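Local coordinates for glucanase (Clostridium thermocellum, PDB 5GXX), which probably hydrolyses internal glycosidic bonds of cellulose as a family 9 endoglucanase of the cellulosome, at residues S192-T206 against H243-L256. The protein carries 1 engineered substitution. Residues are numbered along the deposited sequence; the frame is centred on the assembly and turned at random.
With CA (calcium ion), chain C.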
ATOM      1  N   SER A 192     -23.516 -10.625 -29.729  1.00 16.14           N
ATOM      2  CA  SER A 192     -24.935 -10.287 -29.809  1.00 16.23           C
ATOM      3  C   SER A 192     -25.569 -10.878 -31.068  1.00 17.45           C
ATOM      4  O   SER A 192     -24.893 -10.961 -32.104  1.00 18.56           O
ATOM      5  CB  SER A 192     -25.109  -8.761 -29.796  1.00 16.13           C
ATOM      6  OG  SER A 192     -24.910  -8.235 -28.490  1.00 17.82           O
ATOM      7  N   SER A 193     -26.832 -11.299 -30.982  1.00 17.81           N
ATOM      8  CA  SER A 193     -27.562 -11.741 -32.167  1.00 18.18           C
ATOM      9  C   SER A 193     -27.986 -10.499 -32.949  1.00 19.39           C
ATOM     10  O   SER A 193     -28.877  -9.760 -32.534  1.00 21.03           O
ATOM     11  CB  SER A 193     -28.773 -12.616 -31.786  1.00 18.12           C
ATOM     12  OG  SER A 193     -29.484 -13.051 -32.935  1.00 20.56           O
ATOM     13  N   HIS A 194     -27.310 -10.230 -34.060  1.00 19.88           N
ATOM     14  CA  HIS A 194     -27.575  -9.024 -34.850  1.00 19.54           C
ATOM     15  C   HIS A 194     -28.656  -9.243 -35.899  1.00 19.91           C
ATOM     16  O   HIS A 194     -29.543  -8.413 -36.084  1.00 21.55           O
ATOM     17  CB  HIS A 194     -26.295  -8.556 -35.553  1.00 20.34           C
ATOM     18  CG  HIS A 194     -25.176  -8.268 -34.604  1.00 23.44           C
ATOM     19  ND1 HIS A 194     -25.193  -7.194 -33.740  1.00 29.30           N
ATOM     20  CD2 HIS A 194     -24.034  -8.946 -34.339  1.00 26.73           C
ATOM     21  CE1 HIS A 194     -24.096  -7.210 -33.003  1.00 26.16           C
ATOM     22  NE2 HIS A 194     -23.383  -8.270 -33.335  1.00 24.92           N
ATOM     23  N   SER A 195     -28.553 -10.357 -36.607  1.00 18.39           N
ATOM     24  CA  SER A 195     -29.410 -10.630 -37.751  1.00 18.53           C
ATOM     25  C   SER A 195     -30.737 -11.252 -37.317  1.00 19.30           C
ATOM     26  O   SER A 195     -31.635 -11.411 -38.129  1.00 20.80           O
ATOM     27  CB  SER A 195     -28.707 -11.569 -38.735  1.00 15.71           C
ATOM     28  OG  SER A 195     -28.243 -12.729 -38.065  1.00 16.83           O
ATOM     29  N   GLY A 196     -30.859 -11.635 -36.050  1.00 19.49           N
ATOM     30  CA  GLY A 196     -32.004 -12.418 -35.612  1.00 18.96           C
ATOM     31  C   GLY A 196     -31.729 -13.903 -35.750  1.00 18.88           C
ATOM     32  O   GLY A 196     -30.588 -14.331 -35.977  1.00 18.79           O
ATOM     33  N   PHE A 197     -32.796 -14.687 -35.637  1.00 18.59           N
ATOM     34  CA  PHE A 197     -32.666 -16.136 -35.528  1.00 18.82           C
ATOM     35  C   PHE A 197     -33.215 -16.914 -36.732  1.00 18.64           C
ATOM     36  O   PHE A 197     -33.034 -18.130 -36.805  1.00 18.25           O
ATOM     37  CB  PHE A 197     -33.308 -16.613 -34.215  1.00 19.59           C
ATOM     38  CG  PHE A 197     -34.800 -16.395 -34.175  1.00 18.97           C
ATOM     39  CD1 PHE A 197     -35.622 -17.163 -34.987  1.00 20.88           C
ATOM     40  CD2 PHE A 197     -35.367 -15.382 -33.409  1.00 20.09           C
ATOM     41  CE1 PHE A 197     -36.994 -16.976 -35.009  1.00 19.59           C
ATOM     42  CE2 PHE A 197     -36.754 -15.170 -33.437  1.00 18.94           C
ATOM     43  CZ  PHE A 197     -37.561 -15.961 -34.248  1.00 21.08           C
ATOM     44  N   TRP A 198     -33.865 -16.239 -37.679  1.00 19.26           N
ATOM     45  CA  TRP A 198     -34.389 -16.946 -38.846  1.00 18.97           C
ATOM     46  C   TRP A 198     -33.294 -17.603 -39.693  1.00 18.68           C
ATOM     47  O   TRP A 198     -33.489 -18.700 -40.229  1.00 19.19           O
ATOM     48  CB  TRP A 198     -35.296 -16.050 -39.701  1.00 19.42           C
ATOM     49  CG  TRP A 198     -36.520 -15.559 -38.972  1.00 20.48           C
ATOM     50  CD1 TRP A 198     -36.783 -14.275 -38.592  1.00 21.91           C
ATOM     51  CD2 TRP A 198     -37.635 -16.343 -38.529  1.00 23.79           C
ATOM     52  NE1 TRP A 198     -37.999 -14.206 -37.946  1.00 24.79           N
ATOM     53  CE2 TRP A 198     -38.539 -15.465 -37.890  1.00 24.92           C
ATOM     54  CE3 TRP A 198     -37.957 -17.707 -38.605  1.00 20.57           C
ATOM     55  CZ2 TRP A 198     -39.750 -15.903 -37.340  1.00 25.81           C
ATOM     56  CZ3 TRP A 198     -39.173 -18.141 -38.061  1.00 24.54           C
ATOM     57  CH2 TRP A 198     -40.043 -17.239 -37.434  1.00 23.77           C
ATOM     58  N   ASP A 199     -32.151 -16.938 -39.837  1.00 18.86           N
ATOM     59  CA  ASP A 199     -31.048 -17.542 -40.576  1.00 16.43           C
ATOM     60  C   ASP A 199     -30.499 -18.822 -39.932  1.00 17.55           C
ATOM     61  O   ASP A 199     -30.178 -19.767 -40.648  1.00 17.18           O
ATOM     62  CB  ASP A 199     -29.910 -16.526 -40.779  1.00 16.63           C
ATOM     63  CG  ASP A 199     -29.479 -15.862 -39.474  1.00 15.00           C
ATOM     64  OD1 ASP A 199     -30.199 -14.957 -38.998  1.00 20.53           O
ATOM     65  OD2 ASP A 199     -28.419 -16.237 -38.925  1.00 18.13           O
ATOM     66  N   GLU A 200     -30.404 -18.875 -38.605  1.00 17.08           N
ATOM     67  CA  GLU A 200     -29.981 -20.110 -37.942  1.00 16.38           C
ATOM     68  C   GLU A 200     -30.989 -21.238 -38.163  1.00 17.67           C
ATOM     69  O   GLU A 200     -30.612 -22.398 -38.336  1.00 16.66           O
ATOM     70  CB  GLU A 200     -29.774 -19.927 -36.433  1.00 14.99           C
ATOM     71  CG  GLU A 200     -28.548 -19.122 -36.008  1.00 16.55           C
ATOM     72  CD  GLU A 200     -28.711 -17.633 -36.184  1.00 19.94           C
ATOM     73  OE1 GLU A 200     -29.846 -17.189 -36.481  1.00 15.65           O
ATOM     74  OE2 GLU A 200     -27.708 -16.896 -36.015  1.00 17.55           O
ATOM     75  N   LEU A 201     -32.276 -20.910 -38.129  1.00 18.17           N
ATOM     76  CA  LEU A 201     -33.265 -21.964 -38.384  1.00 18.65           C
ATOM     77  C   LEU A 201     -33.158 -22.497 -39.806  1.00 18.20           C
ATOM     78  O   LEU A 201     -33.280 -23.702 -40.016  1.00 18.31           O
ATOM     79  CB  LEU A 201     -34.703 -21.522 -38.072  1.00 18.34           C
ATOM     80  CG  LEU A 201     -34.986 -21.141 -36.622  1.00 19.14           C
ATOM     81  CD1 LEU A 201     -36.449 -20.651 -36.552  1.00 22.38           C
ATOM     82  CD2 LEU A 201     -34.761 -22.332 -35.688  1.00 19.00           C
ATOM     83  N   LEU A 202     -32.961 -21.596 -40.766  1.00 17.29           N
ATOM     84  CA  LEU A 202     -32.668 -21.987 -42.145  1.00 17.64           C
ATOM     85  C   LEU A 202     -31.461 -22.912 -42.266  1.00 17.75           C
ATOM     86  O   LEU A 202     -31.529 -23.959 -42.912  1.00 17.67           O
ATOM     87  CB  LEU A 202     -32.399 -20.740 -43.001  1.00 17.20           C
ATOM     88  CG  LEU A 202     -31.991 -20.992 -44.457  1.00 18.88           C
ATOM     89  CD1 LEU A 202     -33.051 -21.777 -45.223  1.00 19.83           C
ATOM     90  CD2 LEU A 202     -31.720 -19.644 -45.116  1.00 21.52           C
ATOM     91  N   TRP A 203     -30.347 -22.489 -41.680  1.00 17.42           N
ATOM     92  CA  TRP A 203     -29.078 -23.213 -41.714  1.00 17.35           C
ATOM     93  C   TRP A 203     -29.234 -24.584 -41.075  1.00 17.49           C
ATOM     94  O   TRP A 203     -28.848 -25.592 -41.659  1.00 17.98           O
ATOM     95  CB  TRP A 203     -28.047 -22.349 -40.980  1.00 16.20           C
ATOM     96  CG  TRP A 203     -26.635 -22.804 -40.746  1.00 16.90           C
ATOM     97  CD1 TRP A 203     -26.052 -22.943 -39.530  1.00 15.66           C
ATOM     98  CD2 TRP A 203     -25.597 -23.046 -41.716  1.00 14.47           C
ATOM     99  NE1 TRP A 203     -24.722 -23.285 -39.656  1.00 14.33           N
ATOM    100  CE2 TRP A 203     -24.416 -23.346 -40.991  1.00 15.38           C
ATOM    101  CE3 TRP A 203     -25.544 -23.026 -43.113  1.00 15.63           C
ATOM    102  CZ2 TRP A 203     -23.205 -23.649 -41.620  1.00 15.38           C
ATOM    103  CZ3 TRP A 203     -24.341 -23.341 -43.728  1.00 15.11           C
ATOM    104  CH2 TRP A 203     -23.192 -23.636 -42.985  1.00 15.67           C
ATOM    105  N   ALA A 204     -29.858 -24.635 -39.903  1.00 17.59           N
ATOM    106  CA  ALA A 204     -30.008 -25.907 -39.217  1.00 17.50           C
ATOM    107  C   ALA A 204     -30.953 -26.862 -39.956  1.00 19.04           C
ATOM    108  O   ALA A 204     -30.620 -28.039 -40.131  1.00 18.81           O
ATOM    109  CB  ALA A 204     -30.482 -25.669 -37.791  1.00 18.75           C
ATOM    110  N   SER A 205     -32.114 -26.368 -40.393  1.00 17.73           N
ATOM    111  CA  SER A 205     -33.059 -27.211 -41.131  1.00 19.59           C
ATOM    112  C   SER A 205     -32.457 -27.720 -42.444  1.00 19.93           C
ATOM    113  O   SER A 205     -32.704 -28.863 -42.834  1.00 20.34           O
ATOM    114  CB  SER A 205     -34.422 -26.524 -41.350  1.00 19.00           C
ATOM    115  OG  SER A 205     -34.308 -25.292 -42.047  1.00 20.41           O
ATOM    116  N   THR A 206     -31.652 -26.889 -43.113  1.00 19.39           N
ATOM    117  CA  THR A 206     -31.005 -27.284 -44.362  1.00 19.32           C
ATOM    118  C   THR A 206     -30.045 -28.441 -44.112  1.00 18.94           C
ATOM    119  O   THR A 206     -30.077 -29.437 -44.831  1.00 19.73           O
ATOM    120  CB  THR A 206     -30.272 -26.084 -45.012  1.00 19.33           C
ATOM    121  OG1 THR A 206     -31.246 -25.095 -45.354  1.00 20.31           O
ATOM    122  CG2 THR A 206     -29.494 -26.497 -46.258  1.00 21.51           C
ATOM    123  N   HIS A 243     -21.113 -14.605 -44.831  1.00 11.43           N
ATOM    124  CA  HIS A 243     -21.340 -15.777 -44.001  1.00 11.96           C
ATOM    125  C   HIS A 243     -20.435 -15.675 -42.778  1.00 11.45           C
ATOM    126  O   HIS A 243     -19.233 -15.480 -42.917  1.00 11.17           O
ATOM    127  CB  HIS A 243     -20.941 -16.994 -44.823  1.00 11.10           C
ATOM    128  CG  HIS A 243     -21.351 -18.300 -44.223  1.00 13.59           C
ATOM    129  ND1 HIS A 243     -22.603 -18.841 -44.431  1.00 13.53           N
ATOM    130  CD2 HIS A 243     -20.686 -19.171 -43.427  1.00 11.89           C
ATOM    131  CE1 HIS A 243     -22.685 -19.991 -43.784  1.00 12.71           C
ATOM    132  NE2 HIS A 243     -21.535 -20.222 -43.173  1.00 14.60           N
ATOM    133  N   CYS A 244     -21.015 -15.816 -41.588  1.00 13.24           N
ATOM    134  CA  CYS A 244     -20.242 -15.715 -40.356  1.00 11.78           C
ATOM    135  C   CYS A 244     -21.022 -16.259 -39.164  1.00 12.53           C
ATOM    136  O   CYS A 244     -22.178 -16.683 -39.300  1.00 11.73           O
ATOM    137  CB  CYS A 244     -19.892 -14.245 -40.101  1.00 11.19           C
ATOM    138  SG  CYS A 244     -21.339 -13.170 -39.778  1.00 14.37           S
ATOM    139  N   TRP A 245     -20.392 -16.207 -37.996  1.00 11.51           N
ATOM    140  CA  TRP A 245     -20.996 -16.721 -36.757  1.00 12.78           C
ATOM    141  C   TRP A 245     -22.409 -16.211 -36.485  1.00 13.58           C
ATOM    142  O   TRP A 245     -23.178 -16.913 -35.835  1.00 13.08           O
ATOM    143  CB  TRP A 245     -20.111 -16.450 -35.533  1.00 14.30           C
ATOM    144  CG  TRP A 245     -19.892 -14.973 -35.313  1.00 12.78           C
ATOM    145  CD1 TRP A 245     -18.883 -14.197 -35.826  1.00 13.94           C
ATOM    146  CD2 TRP A 245     -20.742 -14.081 -34.582  1.00 14.38           C
ATOM    147  NE1 TRP A 245     -19.052 -12.884 -35.463  1.00 14.58           N
ATOM    148  CE2 TRP A 245     -20.177 -12.789 -34.683  1.00 12.98           C
ATOM    149  CE3 TRP A 245     -21.916 -14.247 -33.841  1.00 14.62           C
ATOM    150  CZ2 TRP A 245     -20.752 -11.665 -34.077  1.00 14.54           C
ATOM    151  CZ3 TRP A 245     -22.483 -13.134 -33.231  1.00 14.98           C
ATOM    152  CH2 TRP A 245     -21.906 -11.862 -33.360  1.00 15.46           C
ATOM    153  N   ASP A 246     -22.717 -14.989 -36.907  1.00 13.75           N
ATOM    154  CA  ASP A 246     -24.016 -14.379 -36.637  1.00 14.75           C
ATOM    155  C   ASP A 246     -25.111 -14.722 -37.654  1.00 14.56           C
ATOM    156  O   ASP A 246     -26.317 -14.621 -37.386  1.00 15.99           O
ATOM    157  CB  ASP A 246     -23.860 -12.860 -36.586  1.00 14.82           C
ATOM    158  CG  ASP A 246     -25.151 -12.168 -36.219  1.00 14.34           C
ATOM    159  OD1 ASP A 246     -25.559 -12.288 -35.053  1.00 18.22           O
ATOM    160  OD2 ASP A 246     -25.770 -11.543 -37.104  1.00 16.84           O
ATOM    161  N   ASP A 247     -24.660 -15.098 -38.849  1.00 13.91           N
ATOM    162  CA  ASP A 247     -25.530 -15.192 -40.005  1.00 14.53           C
ATOM    163  C   ASP A 247     -24.991 -16.119 -41.094  1.00 14.44           C
ATOM    164  O   ASP A 247     -24.096 -15.768 -41.871  1.00 13.70           O
ATOM    165  CB  ASP A 247     -25.799 -13.793 -40.558  1.00 14.23           C
ATOM    166  CG  ASP A 247     -26.906 -13.765 -41.591  1.00 15.25           C
ATOM    167  OD1 ASP A 247     -27.413 -14.846 -41.985  1.00 15.11           O
ATOM    168  OD2 ASP A 247     -27.232 -12.640 -42.028  1.00 17.28           O
ATOM    169  N   CYS A 248     -25.578 -17.307 -41.141  1.00 14.00           N
ATOM    170  CA  CYS A 248     -25.225 -18.362 -42.075  1.00 14.48           C
ATOM    171  C   CYS A 248     -26.209 -18.498 -43.233  1.00 14.37           C
ATOM    172  O   CYS A 248     -26.163 -19.490 -43.960  1.00 15.07           O
ATOM    173  CB  CYS A 248     -25.098 -19.694 -41.324  1.00 14.54           C
ATOM    174  SG  CYS A 248     -23.630 -19.848 -40.294  1.00 15.55           S
ATOM    175  N   HIS A 249     -27.102 -17.530 -43.451  1.00 15.30           N
ATOM    176  CA  HIS A 249     -28.053 -17.675 -44.559  1.00 15.82           C
ATOM    177  C   HIS A 249     -27.380 -17.728 -45.917  1.00 16.23           C
ATOM    178  O   HIS A 249     -27.875 -18.398 -46.817  1.00 17.50           O
ATOM    179  CB  HIS A 249     -29.251 -16.702 -44.574  1.00 17.45           C
ATOM    180  CG  HIS A 249     -28.958 -15.338 -45.123  1.00 17.10           C
ATOM    181  ND1 HIS A 249     -28.500 -14.315 -44.325  1.00 16.73           N
ATOM    182  CD2 HIS A 249     -29.146 -14.800 -46.354  1.00 17.12           C
ATOM    183  CE1 HIS A 249     -28.386 -13.212 -45.049  1.00 15.29           C
ATOM    184  NE2 HIS A 249     -28.749 -13.485 -46.292  1.00 14.20           N
ATOM    185  N   TYR A 250     -26.251 -17.032 -46.035  1.00 15.63           N
ATOM    186  CA  TYR A 250     -25.481 -16.972 -47.280  1.00 15.30           C
ATOM    187  C   TYR A 250     -25.124 -18.382 -47.741  1.00 15.25           C
ATOM    188  O   TYR A 250     -25.425 -18.783 -48.868  1.00 16.65           O
ATOM    189  CB  TYR A 250     -24.208 -16.115 -47.105  1.00 15.65           C
ATOM    190  CG  TYR A 250     -24.550 -14.770 -46.488  1.00 13.98           C
ATOM    191  CD1 TYR A 250     -24.998 -13.723 -47.287  1.00 14.11           C
ATOM    192  CD2 TYR A 250     -24.479 -14.567 -45.107  1.00 14.37           C
ATOM    193  CE1 TYR A 250     -25.352 -12.498 -46.733  1.00 13.95           C
ATOM    194  CE2 TYR A 250     -24.846 -13.346 -44.547  1.00 14.20           C
ATOM    195  CZ  TYR A 250     -25.287 -12.327 -45.362  1.00 13.05           C
ATOM    196  OH  TYR A 250     -25.672 -11.120 -44.827  1.00 17.34           O
ATOM    197  N   GLY A 251     -24.484 -19.144 -46.859  1.00 15.79           N
ATOM    198  CA  GLY A 251     -24.083 -20.516 -47.151  1.00 15.97           C
ATOM    199  C   GLY A 251     -25.288 -21.422 -47.308  1.00 16.69           C
ATOM    200  O   GLY A 251     -25.263 -22.332 -48.141  1.00 16.54           O
ATOM    201  N   ALA A 252     -26.339 -21.183 -46.519  1.00 16.94           N
ATOM    202  CA  ALA A 252     -27.548 -21.993 -46.648  1.00 16.92           C
ATOM    203  C   ALA A 252     -28.186 -21.865 -48.032  1.00 17.73           C
ATOM    204  O   ALA A 252     -28.661 -22.857 -48.574  1.00 18.70           O
ATOM    205  CB  ALA A 252     -28.537 -21.663 -45.544  1.00 17.72           C
ATOM    206  N   MET A 253     -28.189 -20.664 -48.608  1.00 17.05           N
ATOM    207  CA  MET A 253     -28.735 -20.434 -49.944  1.00 17.36           C
ATOM    208  C   MET A 253     -27.936 -21.204 -51.005  1.00 16.76           C
ATOM    209  O   MET A 253     -28.502 -21.778 -51.947  1.00 18.12           O
ATOM    210  CB  MET A 253     -28.792 -18.936 -50.272  1.00 18.60           C
ATOM    211  CG  MET A 253     -29.729 -18.096 -49.373  1.00 17.51           C
ATOM    212  SD  MET A 253     -31.499 -18.514 -49.477  1.00 21.57           S
ATOM    213  CE  MET A 253     -31.977 -17.536 -50.898  1.00 22.65           C
ATOM    214  N   ILE A 254     -26.618 -21.247 -50.824  1.00 18.13           N
ATOM    215  CA  ILE A 254     -25.745 -22.013 -51.700  1.00 17.46           C
ATOM    216  C   ILE A 254     -26.075 -23.502 -51.627  1.00 17.85           C
ATOM    217  O   ILE A 254     -26.201 -24.152 -52.664  1.00 18.12           O
ATOM    218  CB  ILE A 254     -24.255 -21.698 -51.427  1.00 17.97           C
ATOM    219  CG1 ILE A 254     -23.933 -20.304 -51.984  1.00 16.54           C
ATOM    220  CG2 ILE A 254     -23.332 -22.765 -52.015  1.00 18.25           C
ATOM    221  CD1 ILE A 254     -22.612 -19.751 -51.484  1.00 14.78           C
ATOM    222  N   LEU A 255     -26.243 -24.016 -50.411  1.00 19.01           N
ATOM    223  CA  LEU A 255     -26.611 -25.410 -50.222  1.00 19.17           C
ATOM    224  C   LEU A 255     -27.975 -25.701 -50.836  1.00 19.02           C
ATOM    225  O   LEU A 255     -28.168 -26.770 -51.411  1.00 21.26           O
ATOM    226  CB  LEU A 255     -26.613 -25.776 -48.729  1.00 19.42           C
ATOM    227  CG  LEU A 255     -25.262 -25.723 -48.016  1.00 19.38           C
ATOM    228  CD1 LEU A 255     -25.474 -25.859 -46.509  1.00 19.07           C
ATOM    229  CD2 LEU A 255     -24.279 -26.769 -48.546  1.00 22.24           C
ATOM    230  N   LEU A 256     -28.920 -24.771 -50.731  1.00 20.45           N
ATOM    231  CA  LEU A 256     -30.265 -24.973 -51.278  1.00 21.79           C
ATOM    232  C   LEU A 256     -30.345 -24.835 -52.798  1.00 23.11           C
ATOM    233  O   LEU A 256     -31.224 -25.425 -53.432  1.00 24.81           O
ATOM    234  CB  LEU A 256     -31.259 -24.013 -50.631  1.00 21.88           C
ATOM    235  CG  LEU A 256     -31.737 -24.335 -49.211  1.00 23.79           C
ATOM    236  CD1 LEU A 256     -32.843 -23.350 -48.870  1.00 24.23           C
ATOM    237  CD2 LEU A 256     -32.289 -25.762 -49.124  1.00 24.36           C
TER
HETATM  238 CA    CA C 701     -28.596 -14.973 -36.975  1.00 17.22          CA
HETATM  239  O   HOH W   1     -27.965 -13.909 -35.076  1.00 20.24           O
HETATM  240  O   HOH W   2     -26.907 -18.622 -38.967  1.00 17.19           O
HETATM  241  O   HOH W   3     -25.435 -18.149 -36.686  1.00 17.88           O
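Asp246 and Ser195 meet twice, through a calcium ion and through hydrogen bonds. The ion takes Asp246 O (2.3 Å from the calcium), Ser195 OG, Gly196 O, both carboxylate oxygens of Asp199 and of Glu200, and one water: eight ligand atoms, of which 243-256 supplies a single carbonyl. The carboxylate of Asp246 is thus second-shell. Its OD1 accepts hydrogen bonds from His194 N, on the syn side (2.9 Å, N-H...O 168°), and from the calcium-bound water; its OD2 accepts from Ser195 OG, from above the carboxylate plane, and weakly from Ser195 N. These bonds probably help position Ser195 OG at the ion.

Trp203 carries the apolar half. Its CG is anti to the backbone N, and the indole reaches over Cys248. Its CB lies 4.0 Å from Cys248 CB; CG and CD2 come closer, with Cys248 CB 3.4 Å from CD2, over the pyrrole face. Cys248 SG sits over the same face, 3.7 Å from the centroid of the Trp203 five-membered ring, nearest NE1 and CE2. The His243 edge, led by CE1, points at the face of the six-membered ring near CZ3 and CH2, T-shaped, planes at 67°, while CZ3 also touches Leu255 CD1 (3.9 Å). NE1 itself bonds Gln147 of helix 142-158.

Between the helices, Leu202 CG packs on Ala252 CB (3.7 Å); the axes of 198-206 and 249-256 come within 8.8 Å at 36°. Within the (alpha/alpha)6 barrel characteristic of family 9, helices 142-158 and 58-75 touch Trp203 and Leu255 respectively, and helix 215-224 packs on Leu201 and Ser205.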